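Local coordinates for protein putative lipase/esterase (Lactobacillus plantarum WCFS1, PDB 3BXP) that is a putative carboxylesterase or lipase of the alpha/beta-hydrolase superfamily, and so probably hydrolyses ester bonds, at residues P36-C41 and R110-G115; W85-L90 and T137-D142; G119-A124 and Y155-L160; T125-A130 and G146-I151. One frame throughout, in Å; residues are numbered along the deposited sequence.

Interaction 1 (P36-C41 and R110-G115)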
loop_
_atom_site.group_PDB
_atom_site.type_symbol
_atom_site.label_atom_id
_atom_site.label_comp_id
_atom_site.label_asym_id
_atom_site.label_seq_id
_atom_site.Cartn_x
_atom_site.Cartn_y
_atom_site.Cartn_z
ATOM N N PRO B 36 -9.624 -17.579 16.709
ATOM C CA PRO B 36 -8.815 -16.387 16.872
ATOM C C PRO B 36 -9.610 -15.241 17.465
ATOM O O PRO B 36 -10.833 -15.251 17.522
ATOM C CB PRO B 36 -8.395 -15.999 15.410
ATOM C CG PRO B 36 -8.746 -17.156 14.556
ATOM C CD PRO B 36 -9.892 -17.872 15.292
ATOM N N ILE B 37 -8.906 -14.216 17.926
ATOM C CA ILE B 37 -9.579 -13.084 18.575
ATOM C C ILE B 37 -8.889 -11.782 18.181
ATOM O O ILE B 37 -7.643 -11.680 18.148
ATOM C CB ILE B 37 -9.576 -13.271 20.158
ATOM C CG1 ILE B 37 -10.250 -12.107 20.922
ATOM C CG2 ILE B 37 -8.147 -13.401 20.728
ATOM C CD1 ILE B 37 -10.895 -12.532 22.206
HETATM N N MSE B 38 -9.700 -10.803 17.887
HETATM C CA MSE B 38 -9.206 -9.466 17.536
HETATM C C MSE B 38 -9.562 -8.509 18.640
HETATM O O MSE B 38 -10.719 -8.319 18.959
HETATM C CB MSE B 38 -9.830 -8.944 16.240
HETATM C CG MSE B 38 -9.226 -7.677 15.822
HETATM SE SE MSE B 38 -9.856 -7.141 14.052
HETATM C CE MSE B 38 -9.111 -8.630 13.010
ATOM N N ILE B 39 -8.543 -7.828 19.134
ATOM C CA ILE B 39 -8.708 -6.726 20.102
ATOM C C ILE B 39 -8.626 -5.380 19.391
ATOM O O ILE B 39 -7.599 -5.057 18.773
ATOM C CB ILE B 39 -7.585 -6.732 21.165
ATOM C CG1 ILE B 39 -7.516 -8.047 21.944
ATOM C CG2 ILE B 39 -7.764 -5.509 22.141
ATOM C CD1 ILE B 39 -6.207 -8.132 22.834
ATOM N N ILE B 40 -9.703 -4.629 19.496
ATOM C CA ILE B 40 -9.891 -3.376 18.720
ATOM C C ILE B 40 -9.663 -2.174 19.637
ATOM O O ILE B 40 -10.343 -2.026 20.695
ATOM C CB ILE B 40 -11.298 -3.307 18.061
ATOM C CG1 ILE B 40 -11.499 -4.382 16.990
ATOM C CG2 ILE B 40 -11.510 -1.904 17.454
ATOM C CD1 ILE B 40 -12.974 -4.583 16.598
ATOM N N CYS B 41 -8.628 -1.382 19.299
ATOM C CA CYS B 41 -8.363 -0.126 19.950
ATOM C C CYS B 41 -8.971 0.959 19.044
ATOM O O CYS B 41 -8.482 1.180 17.971
ATOM C CB CYS B 41 -6.855 0.089 20.159
ATOM S SG CYS B 41 -6.192 -1.044 21.373
ATOM N N ARG B 110 -3.346 -16.919 18.314
ATOM C CA ARG B 110 -3.937 -16.153 17.216
ATOM C C ARG B 110 -4.743 -14.945 17.754
ATOM O O ARG B 110 -5.903 -14.709 17.392
ATOM C CB ARG B 110 -4.799 -17.083 16.332
ATOM C CG ARG B 110 -3.970 -18.131 15.648
ATOM C CD ARG B 110 -4.759 -18.987 14.689
ATOM N NE ARG B 110 -3.835 -19.789 13.868
ATOM C CZ ARG B 110 -3.286 -20.927 14.257
ATOM N NH1 ARG B 110 -3.538 -21.436 15.461
ATOM N NH2 ARG B 110 -2.458 -21.574 13.454
ATOM N N ILE B 111 -4.041 -14.146 18.560
ATOM C CA ILE B 111 -4.527 -12.884 19.061
ATOM C C ILE B 111 -3.998 -11.812 18.091
ATOM O O ILE B 111 -2.792 -11.652 17.883
ATOM C CB ILE B 111 -4.016 -12.613 20.518
ATOM C CG1 ILE B 111 -4.503 -13.708 21.495
ATOM C CG2 ILE B 111 -4.416 -11.207 21.042
ATOM C CD1 ILE B 111 -3.875 -13.590 22.867
ATOM N N ILE B 112 -4.923 -11.041 17.546
ATOM C CA ILE B 112 -4.639 -10.004 16.576
ATOM C C ILE B 112 -5.062 -8.641 17.183
ATOM O O ILE B 112 -6.150 -8.520 17.781
ATOM C CB ILE B 112 -5.486 -10.240 15.310
ATOM C CG1 ILE B 112 -5.271 -11.658 14.745
ATOM C CG2 ILE B 112 -5.111 -9.205 14.222
ATOM C CD1 ILE B 112 -6.500 -12.192 14.090
ATOM N N LEU B 113 -4.183 -7.653 17.182
ATOM C CA LEU B 113 -4.548 -6.313 17.657
ATOM C C LEU B 113 -4.876 -5.433 16.464
ATOM O O LEU B 113 -4.186 -5.465 15.477
ATOM C CB LEU B 113 -3.360 -5.655 18.362
ATOM C CG LEU B 113 -2.611 -6.520 19.359
ATOM C CD1 LEU B 113 -1.456 -5.706 20.035
ATOM C CD2 LEU B 113 -3.610 -7.117 20.350
ATOM N N ALA B 114 -5.966 -4.698 16.554
ATOM C CA ALA B 114 -6.360 -3.792 15.460
ATOM C C ALA B 114 -6.571 -2.413 16.064
ATOM O O ALA B 114 -7.294 -2.276 17.067
ATOM C CB ALA B 114 -7.616 -4.272 14.788
ATOM N N GLY B 115 -5.937 -1.399 15.477
ATOM C CA GLY B 115 -6.045 -0.033 15.981
ATOM C C GLY B 115 -6.409 0.903 14.834
ATOM O O GLY B 115 -5.954 0.725 13.707
#

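Interaction 2 (W85-L90 and T137-D142)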
loop_
_atom_site.group_PDB
_atom_site.type_symbol
_atom_site.label_atom_id
_atom_site.label_comp_id
_atom_site.label_asym_id
_atom_site.label_seq_id
_atom_site.Cartn_x
_atom_site.Cartn_y
_atom_site.Cartn_z
ATOM N N TRP B 85 -0.008 4.361 30.493
ATOM C CA TRP B 85 -1.187 3.582 30.916
ATOM C C TRP B 85 -1.836 2.737 29.828
ATOM O O TRP B 85 -2.182 1.584 30.095
ATOM C CB TRP B 85 -2.249 4.463 31.582
ATOM C CG TRP B 85 -1.609 5.568 32.398
ATOM C CD1 TRP B 85 -1.652 6.912 32.128
ATOM C CD2 TRP B 85 -0.765 5.423 33.541
ATOM N NE1 TRP B 85 -0.881 7.595 33.018
ATOM C CE2 TRP B 85 -0.354 6.705 33.914
ATOM C CE3 TRP B 85 -0.337 4.321 34.303
ATOM C CZ2 TRP B 85 0.492 6.934 34.995
ATOM C CZ3 TRP B 85 0.484 4.550 35.400
ATOM C CH2 TRP B 85 0.869 5.845 35.748
ATOM N N ALA B 86 -2.027 3.288 28.630
ATOM C CA ALA B 86 -2.710 2.541 27.569
ATOM C C ALA B 86 -1.989 1.234 27.222
ATOM O O ALA B 86 -2.651 0.264 26.904
ATOM C CB ALA B 86 -2.910 3.405 26.296
ATOM N N LEU B 87 -0.667 1.247 27.234
ATOM C CA LEU B 87 0.168 0.061 26.941
ATOM C C LEU B 87 -0.052 -1.056 27.991
ATOM O O LEU B 87 -0.251 -2.225 27.651
ATOM C CB LEU B 87 1.657 0.435 26.878
ATOM C CG LEU B 87 2.095 1.404 25.810
ATOM C CD1 LEU B 87 3.547 1.794 26.049
ATOM C CD2 LEU B 87 1.904 0.815 24.411
ATOM N N GLN B 88 -0.101 -0.649 29.259
ATOM C CA GLN B 88 -0.356 -1.556 30.405
ATOM C C GLN B 88 -1.764 -2.145 30.310
ATOM O O GLN B 88 -1.965 -3.347 30.485
ATOM C CB GLN B 88 -0.080 -0.822 31.731
ATOM C CG GLN B 88 1.395 -0.443 31.852
ATOM C CD GLN B 88 1.774 0.629 32.879
ATOM O OE1 GLN B 88 0.969 1.409 33.361
ATOM N NE2 GLN B 88 3.065 0.704 33.148
ATOM N N GLN B 89 -2.734 -1.306 29.936
ATOM C CA GLN B 89 -4.133 -1.754 29.771
ATOM C C GLN B 89 -4.304 -2.739 28.621
ATOM O O GLN B 89 -5.056 -3.688 28.720
ATOM C CB GLN B 89 -5.036 -0.552 29.541
ATOM C CG GLN B 89 -5.124 0.411 30.705
ATOM C CD GLN B 89 -5.807 1.743 30.369
ATOM O OE1 GLN B 89 -5.835 2.218 29.210
ATOM N NE2 GLN B 89 -6.359 2.373 31.417
ATOM N N LEU B 90 -3.589 -2.502 27.539
ATOM C CA LEU B 90 -3.643 -3.402 26.397
ATOM C C LEU B 90 -2.981 -4.736 26.838
ATOM O O LEU B 90 -3.500 -5.803 26.579
ATOM C CB LEU B 90 -2.949 -2.790 25.204
ATOM C CG LEU B 90 -2.849 -3.590 23.904
ATOM C CD1 LEU B 90 -4.156 -4.356 23.549
ATOM C CD2 LEU B 90 -2.409 -2.669 22.753
ATOM N N THR B 137 10.152 -4.380 30.190
ATOM C CA THR B 137 10.511 -4.244 31.585
ATOM C C THR B 137 10.220 -2.822 31.959
ATOM O O THR B 137 9.508 -2.539 32.921
ATOM C CB THR B 137 11.977 -4.572 31.862
ATOM O OG1 THR B 137 12.178 -5.981 31.726
ATOM C CG2 THR B 137 12.335 -4.167 33.279
ATOM N N ARG B 138 10.709 -1.929 31.121
ATOM C CA ARG B 138 10.601 -0.512 31.393
ATOM C C ARG B 138 9.165 -0.062 31.572
ATOM O O ARG B 138 8.895 0.863 32.324
ATOM C CB ARG B 138 11.226 0.279 30.255
ATOM C CG ARG B 138 11.094 1.771 30.391
ATOM C CD ARG B 138 11.428 2.441 29.062
ATOM N NE ARG B 138 12.840 2.301 28.747
ATOM C CZ ARG B 138 13.781 3.100 29.233
ATOM N NH1 ARG B 138 13.442 4.093 30.046
ATOM N NH2 ARG B 138 15.054 2.909 28.905
ATOM N N TYR B 139 8.242 -0.705 30.850
ATOM C CA TYR B 139 6.823 -0.264 30.819
ATOM C C TYR B 139 5.947 -1.275 31.553
ATOM O O TYR B 139 4.704 -1.266 31.474
ATOM C CB TYR B 139 6.352 -0.026 29.369
ATOM C CG TYR B 139 7.017 1.207 28.779
ATOM C CD1 TYR B 139 6.701 2.492 29.235
ATOM C CD2 TYR B 139 7.935 1.092 27.789
ATOM C CE1 TYR B 139 7.320 3.609 28.724
ATOM C CE2 TYR B 139 8.558 2.195 27.252
ATOM C CZ TYR B 139 8.259 3.459 27.728
ATOM O OH TYR B 139 8.875 4.576 27.189
ATOM N N HIS B 140 6.639 -2.147 32.279
ATOM C CA HIS B 140 6.008 -3.046 33.216
ATOM C C HIS B 140 5.050 -4.009 32.554
ATOM O O HIS B 140 4.002 -4.266 33.128
ATOM C CB HIS B 140 5.261 -2.216 34.271
ATOM C CG HIS B 140 6.131 -1.204 34.967
ATOM N ND1 HIS B 140 6.899 -1.513 36.071
ATOM C CD2 HIS B 140 6.377 0.099 34.691
ATOM C CE1 HIS B 140 7.570 -0.439 36.452
ATOM N NE2 HIS B 140 7.272 0.553 35.632
ATOM N N LEU B 141 5.401 -4.526 31.371
ATOM C CA LEU B 141 4.518 -5.384 30.565
ATOM C C LEU B 141 4.813 -6.851 30.831
ATOM O O LEU B 141 4.145 -7.767 30.317
ATOM C CB LEU B 141 4.651 -5.128 29.055
ATOM C CG LEU B 141 4.294 -3.765 28.472
ATOM C CD1 LEU B 141 4.311 -3.769 26.919
ATOM C CD2 LEU B 141 2.986 -3.243 29.075
ATOM N N ASP B 142 5.854 -7.084 31.609
ATOM C CA ASP B 142 6.283 -8.448 31.894
ATOM C C ASP B 142 5.521 -8.997 33.104
ATOM O O ASP B 142 5.782 -10.096 33.576
ATOM C CB ASP B 142 7.808 -8.513 32.080
ATOM C CG ASP B 142 8.332 -7.515 33.106
ATOM O OD1 ASP B 142 7.527 -6.928 33.863
ATOM O OD2 ASP B 142 9.568 -7.335 33.160
#

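Interaction 3 (G119-A124 and Y155-L160)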
loop_
_atom_site.group_PDB
_atom_site.type_symbol
_atom_site.label_atom_id
_atom_site.label_comp_id
_atom_site.label_asym_id
_atom_site.label_seq_id
_atom_site.Cartn_x
_atom_site.Cartn_y
_atom_site.Cartn_z
ATOM N N GLY B 119 -6.084 4.867 18.308
ATOM C CA GLY B 119 -5.879 3.509 18.686
ATOM C C GLY B 119 -4.806 2.785 17.917
ATOM O O GLY B 119 -4.182 1.825 18.416
ATOM N N GLY B 120 -4.601 3.262 16.697
ATOM C CA GLY B 120 -3.523 2.783 15.853
ATOM C C GLY B 120 -2.201 3.154 16.514
ATOM O O GLY B 120 -1.240 2.388 16.424
ATOM N N HIS B 121 -2.157 4.301 17.192
ATOM C CA HIS B 121 -0.910 4.682 17.887
ATOM C C HIS B 121 -0.657 3.719 19.019
ATOM O O HIS B 121 0.432 3.200 19.186
ATOM C CB HIS B 121 -0.946 6.077 18.383
ATOM C CG HIS B 121 0.381 6.580 18.820
ATOM N ND1 HIS B 121 0.815 6.519 20.137
ATOM C CD2 HIS B 121 1.409 7.094 18.112
ATOM C CE1 HIS B 121 2.020 7.058 20.218
ATOM N NE2 HIS B 121 2.402 7.415 19.004
ATOM N N VAL B 122 -1.684 3.441 19.787
ATOM C CA VAL B 122 -1.543 2.492 20.904
ATOM C C VAL B 122 -1.029 1.113 20.437
ATOM O O VAL B 122 -0.046 0.567 20.993
ATOM C CB VAL B 122 -2.895 2.342 21.719
ATOM C CG1 VAL B 122 -2.763 1.225 22.764
ATOM C CG2 VAL B 122 -3.327 3.665 22.368
ATOM N N VAL B 123 -1.711 0.545 19.430
ATOM C CA VAL B 123 -1.332 -0.758 18.841
ATOM C C VAL B 123 0.092 -0.777 18.250
ATOM O O VAL B 123 0.887 -1.709 18.463
ATOM C CB VAL B 123 -2.426 -1.245 17.834
ATOM C CG1 VAL B 123 -1.981 -2.518 17.113
ATOM C CG2 VAL B 123 -3.737 -1.479 18.593
ATOM N N ALA B 124 0.411 0.241 17.458
ATOM C CA ALA B 124 1.710 0.310 16.791
ATOM C C ALA B 124 2.798 0.441 17.834
ATOM O O ALA B 124 3.852 -0.214 17.794
ATOM C CB ALA B 124 1.725 1.478 15.763
ATOM N N TYR B 155 -5.801 3.795 9.108
ATOM C CA TYR B 155 -5.502 5.203 9.269
ATOM C C TYR B 155 -4.859 5.491 10.648
ATOM O O TYR B 155 -5.326 6.372 11.363
ATOM C CB TYR B 155 -6.769 6.062 9.061
ATOM C CG TYR B 155 -8.052 5.538 9.664
ATOM C CD1 TYR B 155 -8.736 4.516 9.077
ATOM C CD2 TYR B 155 -8.589 6.095 10.798
ATOM C CE1 TYR B 155 -9.944 4.054 9.598
ATOM C CE2 TYR B 155 -9.785 5.639 11.352
ATOM C CZ TYR B 155 -10.443 4.624 10.761
ATOM O OH TYR B 155 -11.633 4.182 11.268
ATOM N N PRO B 156 -3.730 4.839 10.964
ATOM C CA PRO B 156 -3.229 4.998 12.316
ATOM C C PRO B 156 -2.484 6.285 12.529
ATOM O O PRO B 156 -1.793 6.741 11.635
ATOM C CB PRO B 156 -2.208 3.905 12.415
ATOM C CG PRO B 156 -1.679 3.780 11.026
ATOM C CD PRO B 156 -2.893 3.883 10.197
ATOM N N VAL B 157 -2.651 6.858 13.707
ATOM C CA VAL B 157 -1.674 7.831 14.204
ATOM C C VAL B 157 -0.426 7.058 14.579
ATOM O O VAL B 157 -0.499 6.039 15.295
ATOM C CB VAL B 157 -2.214 8.637 15.384
ATOM C CG1 VAL B 157 -1.117 9.520 16.011
ATOM C CG2 VAL B 157 -3.487 9.459 14.988
ATOM N N ILE B 158 0.740 7.523 14.129
ATOM C CA ILE B 158 1.970 6.783 14.314
ATOM C C ILE B 158 3.029 7.653 14.966
ATOM O O ILE B 158 3.799 7.190 15.833
ATOM C CB ILE B 158 2.515 6.285 12.948
ATOM C CG1 ILE B 158 1.579 5.181 12.392
ATOM C CG2 ILE B 158 3.983 5.830 13.011
ATOM C CD1 ILE B 158 1.467 3.853 13.315
ATOM N N ASP B 159 3.107 8.893 14.510
ATOM C CA ASP B 159 4.154 9.838 14.992
ATOM C C ASP B 159 3.513 11.137 15.431
ATOM O O ASP B 159 2.905 11.874 14.619
ATOM C CB ASP B 159 5.222 9.989 13.914
ATOM C CG ASP B 159 6.375 10.903 14.309
ATOM O OD1 ASP B 159 6.268 11.686 15.274
ATOM O OD2 ASP B 159 7.407 10.862 13.573
ATOM N N LEU B 160 3.583 11.384 16.745
ATOM C CA LEU B 160 2.898 12.507 17.377
ATOM C C LEU B 160 3.525 13.847 17.046
ATOM O O LEU B 160 3.046 14.879 17.508
ATOM C CB LEU B 160 2.799 12.321 18.915
ATOM C CG LEU B 160 2.056 11.073 19.389
ATOM C CD1 LEU B 160 1.970 11.063 20.929
ATOM C CD2 LEU B 160 0.667 11.008 18.787
#

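Interaction 4 (T125-A130 and G146-I151)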
loop_
_atom_site.group_PDB
_atom_site.type_symbol
_atom_site.label_atom_id
_atom_site.label_comp_id
_atom_site.label_asym_id
_atom_site.label_seq_id
_atom_site.Cartn_x
_atom_site.Cartn_y
_atom_site.Cartn_z
ATOM N N THR B 125 2.525 1.239 18.848
ATOM C CA THR B 125 3.515 1.408 19.923
ATOM C C THR B 125 3.671 0.074 20.695
ATOM O O THR B 125 4.795 -0.332 21.044
ATOM C CB THR B 125 3.081 2.534 20.857
ATOM O OG1 THR B 125 3.011 3.765 20.097
ATOM C CG2 THR B 125 4.074 2.726 22.051
ATOM N N TYR B 126 2.545 -0.581 20.983
ATOM C CA TYR B 126 2.538 -1.884 21.652
ATOM C C TYR B 126 3.368 -2.898 20.877
ATOM O O TYR B 126 4.165 -3.716 21.445
ATOM C CB TYR B 126 1.106 -2.396 21.883
ATOM C CG TYR B 126 1.093 -3.535 22.904
ATOM C CD1 TYR B 126 1.102 -3.255 24.266
ATOM C CD2 TYR B 126 1.064 -4.853 22.502
ATOM C CE1 TYR B 126 1.091 -4.272 25.195
ATOM C CE2 TYR B 126 1.090 -5.875 23.431
ATOM C CZ TYR B 126 1.080 -5.581 24.766
ATOM O OH TYR B 126 1.099 -6.656 25.675
ATOM N N ASN B 127 3.197 -2.853 19.569
ATOM C CA ASN B 127 3.847 -3.824 18.701
ATOM C C ASN B 127 5.372 -3.721 18.854
ATOM O O ASN B 127 6.115 -4.725 18.771
ATOM C CB ASN B 127 3.410 -3.667 17.238
ATOM C CG ASN B 127 3.714 -4.896 16.424
ATOM O OD1 ASN B 127 3.816 -6.006 16.971
ATOM N ND2 ASN B 127 3.905 -4.726 15.117
ATOM N N GLY B 128 5.835 -2.510 19.108
ATOM C CA GLY B 128 7.260 -2.237 19.329
ATOM C C GLY B 128 7.781 -2.552 20.713
ATOM O O GLY B 128 8.727 -3.282 20.897
ATOM N N VAL B 129 7.137 -1.969 21.696
ATOM C CA VAL B 129 7.446 -2.176 23.105
ATOM C C VAL B 129 7.298 -3.618 23.618
ATOM O O VAL B 129 8.168 -4.114 24.330
ATOM C CB VAL B 129 6.545 -1.257 23.970
ATOM C CG1 VAL B 129 6.692 -1.558 25.463
ATOM C CG2 VAL B 129 6.884 0.182 23.685
ATOM N N ALA B 130 6.184 -4.259 23.270
ATOM C CA ALA B 130 5.807 -5.573 23.818
ATOM C C ALA B 130 6.685 -6.696 23.255
ATOM O O ALA B 130 6.593 -7.809 23.748
ATOM C CB ALA B 130 4.284 -5.923 23.579
ATOM N N GLY B 146 0.380 -13.524 27.854
ATOM C CA GLY B 146 -0.209 -13.594 26.537
ATOM C C GLY B 146 0.548 -12.677 25.624
ATOM O O GLY B 146 1.196 -11.717 26.078
ATOM N N GLN B 147 0.518 -12.990 24.342
ATOM C CA GLN B 147 1.115 -12.116 23.330
ATOM C C GLN B 147 0.352 -12.180 22.021
ATOM O O GLN B 147 -0.250 -13.144 21.675
ATOM C CB GLN B 147 2.594 -12.398 23.115
ATOM C CG GLN B 147 2.945 -13.850 22.840
ATOM C CD GLN B 147 4.458 -14.071 22.848
ATOM O OE1 GLN B 147 5.122 -13.911 23.879
ATOM N NE2 GLN B 147 5.005 -14.407 21.688
ATOM N N HIS B 148 0.383 -11.068 21.324
ATOM C CA HIS B 148 -0.238 -10.971 20.023
ATOM C C HIS B 148 0.660 -11.557 18.963
ATOM O O HIS B 148 1.881 -11.697 19.126
ATOM C CB HIS B 148 -0.643 -9.525 19.736
ATOM C CG HIS B 148 0.506 -8.609 19.536
ATOM N ND1 HIS B 148 1.341 -8.217 20.559
ATOM C CD2 HIS B 148 0.950 -7.980 18.419
ATOM C CE1 HIS B 148 2.282 -7.426 20.063
ATOM N NE2 HIS B 148 2.046 -7.245 18.770
ATOM N N ALA B 149 0.006 -11.973 17.898
ATOM C CA ALA B 149 0.649 -12.636 16.765
ATOM C C ALA B 149 0.826 -11.686 15.580
ATOM O O ALA B 149 1.636 -11.932 14.688
ATOM C CB ALA B 149 -0.264 -13.751 16.363
ATOM N N ALA B 150 -0.005 -10.656 15.555
ATOM C CA ALA B 150 -0.069 -9.693 14.409
ATOM C C ALA B 150 -0.901 -8.490 14.763
ATOM O O ALA B 150 -1.642 -8.489 15.744
ATOM C CB ALA B 150 -0.662 -10.342 13.152
ATOM N N ILE B 151 -0.821 -7.485 13.906
ATOM C CA ILE B 151 -1.589 -6.251 14.107
ATOM C C ILE B 151 -2.200 -5.841 12.778
ATOM O O ILE B 151 -1.722 -6.223 11.703
ATOM C CB ILE B 151 -0.726 -5.040 14.744
ATOM C CG1 ILE B 151 0.254 -4.393 13.747
ATOM C CG2 ILE B 151 -0.027 -5.511 16.027
ATOM C CD1 ILE B 151 0.971 -3.127 14.276
HETATM O O HOH W 1 2.138 -8.955 25.342
#

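Interaction 1 (P36-C41 and R110-G115)
Residues Pro36-Cys41 and Arg110-Gly115 run as neighbouring parallel strands, their axes 4.6 Å apart and inclined by 22°, in the central sheet of an alpha/beta-hydrolase fold. Five backbone hydrogen bonds zip them together. Toward this neighbour the odd residues of 37-41 do the bonding, while the even ones turn their backbone to strand 67-72: Ile37 N donates to Arg110 O, Ile37 O accepts from Ile112 N, Ile39 binds Ile112 O and Ala114 N in the same way, and Cys41 N closes the ladder on Ala114 O at 2.7 Å. CA-H...O contacts support it, such as Met38 CA to Ile112 O at 3.2 Å.

Apolar contacts line both faces. On one, Ile37 CG2 lies 3.7 Å from Ile111 CG1, the two chains side by side. Ile39 CD1 meets both Leu113 CD2 at 3.7 Å and Ile111 CG2 at 4.0 Å; beta-branched isoleucines suit an extended backbone. On the other face Met38, present as selenomethionine, lays SE 3.7 Å from Ala114 CB; the small alanine lets the long side chain lie over it.

At the strand's start, the guanidinium of Arg110 turns off to a salt bridge with Asp107. Strand 67-72 flanks 36-41 on its other edge, strand 150-154 flanks 110-116, and helix 85-99 covers Ile37 and Ile39 through Leu90, Ile94 and Ile97.

Interaction 2 (W85-L90 and T137-D142)
A Schellman motif ends helix 133-138, and its turn, Tyr139 to Leu141, leans on Leu87 and Gln88 of helix 85-99. His140, with positive phi (62°), is the C-prime residue: its N binds Thr137 O at 3.0 Å, and Leu141 N reaches back to Arg136 O.

Gln88 supplies the polar link. Its chain is extended beyond CG, and NE2 donates to Tyr139 O over 3.1 Å in a fairly straight bond. The oxygen lies in the amide plane of Gln88, whereas NE2 sits well above the plane of the Tyr139 carbonyl. The same NE2 comes 3.7 Å from His140 CD2, the amide and the imidazole running side by side with their planes 67° apart. Glutamine suits the place, being long enough to span the gap and able to give an N-H to a backbone oxygen of the turn. An alanine here would probably leave Tyr139 O without this donor and open a gap beside the His140 ring.

The apolar share falls to two leucines. Leu141 CD2 packs against the helix backbone, 3.7 Å from Leu87 O, while Leu87 CD1 approaches Tyr139 CG obliquely at 4.5 Å. The phenol hydroxyl of Tyr139 is hydrogen-bonded to Asp177. This is a Schellman C-cap with histidine at C-prime, docked through a side-chain amide onto helix 85-99 of an alpha/beta hydrolase.

Interaction 3 (G119-A124 and Y155-L160)
His121 meets Val157, Ile158 and Leu160 with both of its ring nitrogens held by hydrogen bonds, ND1 to Tyr83 OH and NE2 to Trp181 O. These bonds fix the rotation of an imidazole that turns its edge to Val157 and Ile158 and one face to Leu160. CG is anti to the backbone N (chi1 -168°), beside the carbonyl carbon. Val157 O and Ile158 O lie near the ring plane, Ile158 O being 3.3 Å from His121 CD2. Over the face, Leu160 CD2 stands 4.2 Å from the His121 ring centroid in a CH-pi contact, shifted toward the rim. An alanine in place of His121 would probably leave Tyr83 OH and Trp181 O without this partner and deprive Leu160 of the face it packs on.

Further contacts are close enough to restrict residue size. Gly120 CA is 3.8 Å from Pro156 CB, and a CB on that glycine would clash with the proline. Ala124 CB touches Ile158 CD1 at 3.4 Å, tight for two carbons.

Helix 118-129 thus lies hard against the loop that follows strand 150-154. The turn from strand 110-116 into this helix carries a GxSxG pattern that includes Gly119, consistent with the nucleophile elbow of alpha/beta hydrolases.

Interaction 4 (T125-A130 and G146-I151)
Asn127, on the helix of an alpha/beta-hydrolase fold that follows strand 110-116, reaches across to His148, just ahead of strand 150-154, and to Ile151 within it. Its CB lies 3.9 Å from Ile151 CD1. CG, anti to the backbone N (chi1 -162°), meets the branch methyl Ile151 CG2 at 3.8 Å. From there the amide forks. OD1 accepts from His148 NE2 over 2.8 Å; the oxygen is close to the imidazole plane, but the donor stands 37° out of the carbonyl plane, and the amide and ring planes are 65° apart. ND2 rests 3.4 Å from Ile151 CD1 and is also hydrogen-bonded to Tyr213 OH and Lys192 O. Asparagine suits the site since this short side chain offers both an acceptor and a two-proton donor to a buried polar cluster, with Ile151 filling the apolar side.

His148 is also flanked by Tyr126. The two side chains slide past each other in opposite directions, and their rings meet obliquely, with His148 ND1 near the plane of the phenol ring at its edge, 3.7 Å from Tyr126 CE2. A water bridges the two segments: it donates to Gly146 O at 3.0 Å and meets Tyr126 OH at 2.5 Å, a distance so short that its exact value is doubtful.

The four contacts build one layered unit around helix 118-129. Interactions 3 and 4 use its successive turns, and interaction 4 is nested within the chain loop that interaction 3 closes. Interaction 1 supplies the sheet beneath: Leu113 CB packs 3.6 Å from Val123 CG1, and Leu113 N pairs with Ala150 O of interaction 4 in a probable hydrogen bond of 3.0 Å. Interaction 2 lies farther out, about 17 Å from interaction 1 between centres, yet Leu90 CD1 still touches Ile39 CG2 at 4.0 Å. Gly115 of interaction 1 and Gly119 of interaction 3 bracket Ser117 in a probable nucleophile elbow, so these two contacts carry residues of the presumed active-site turn.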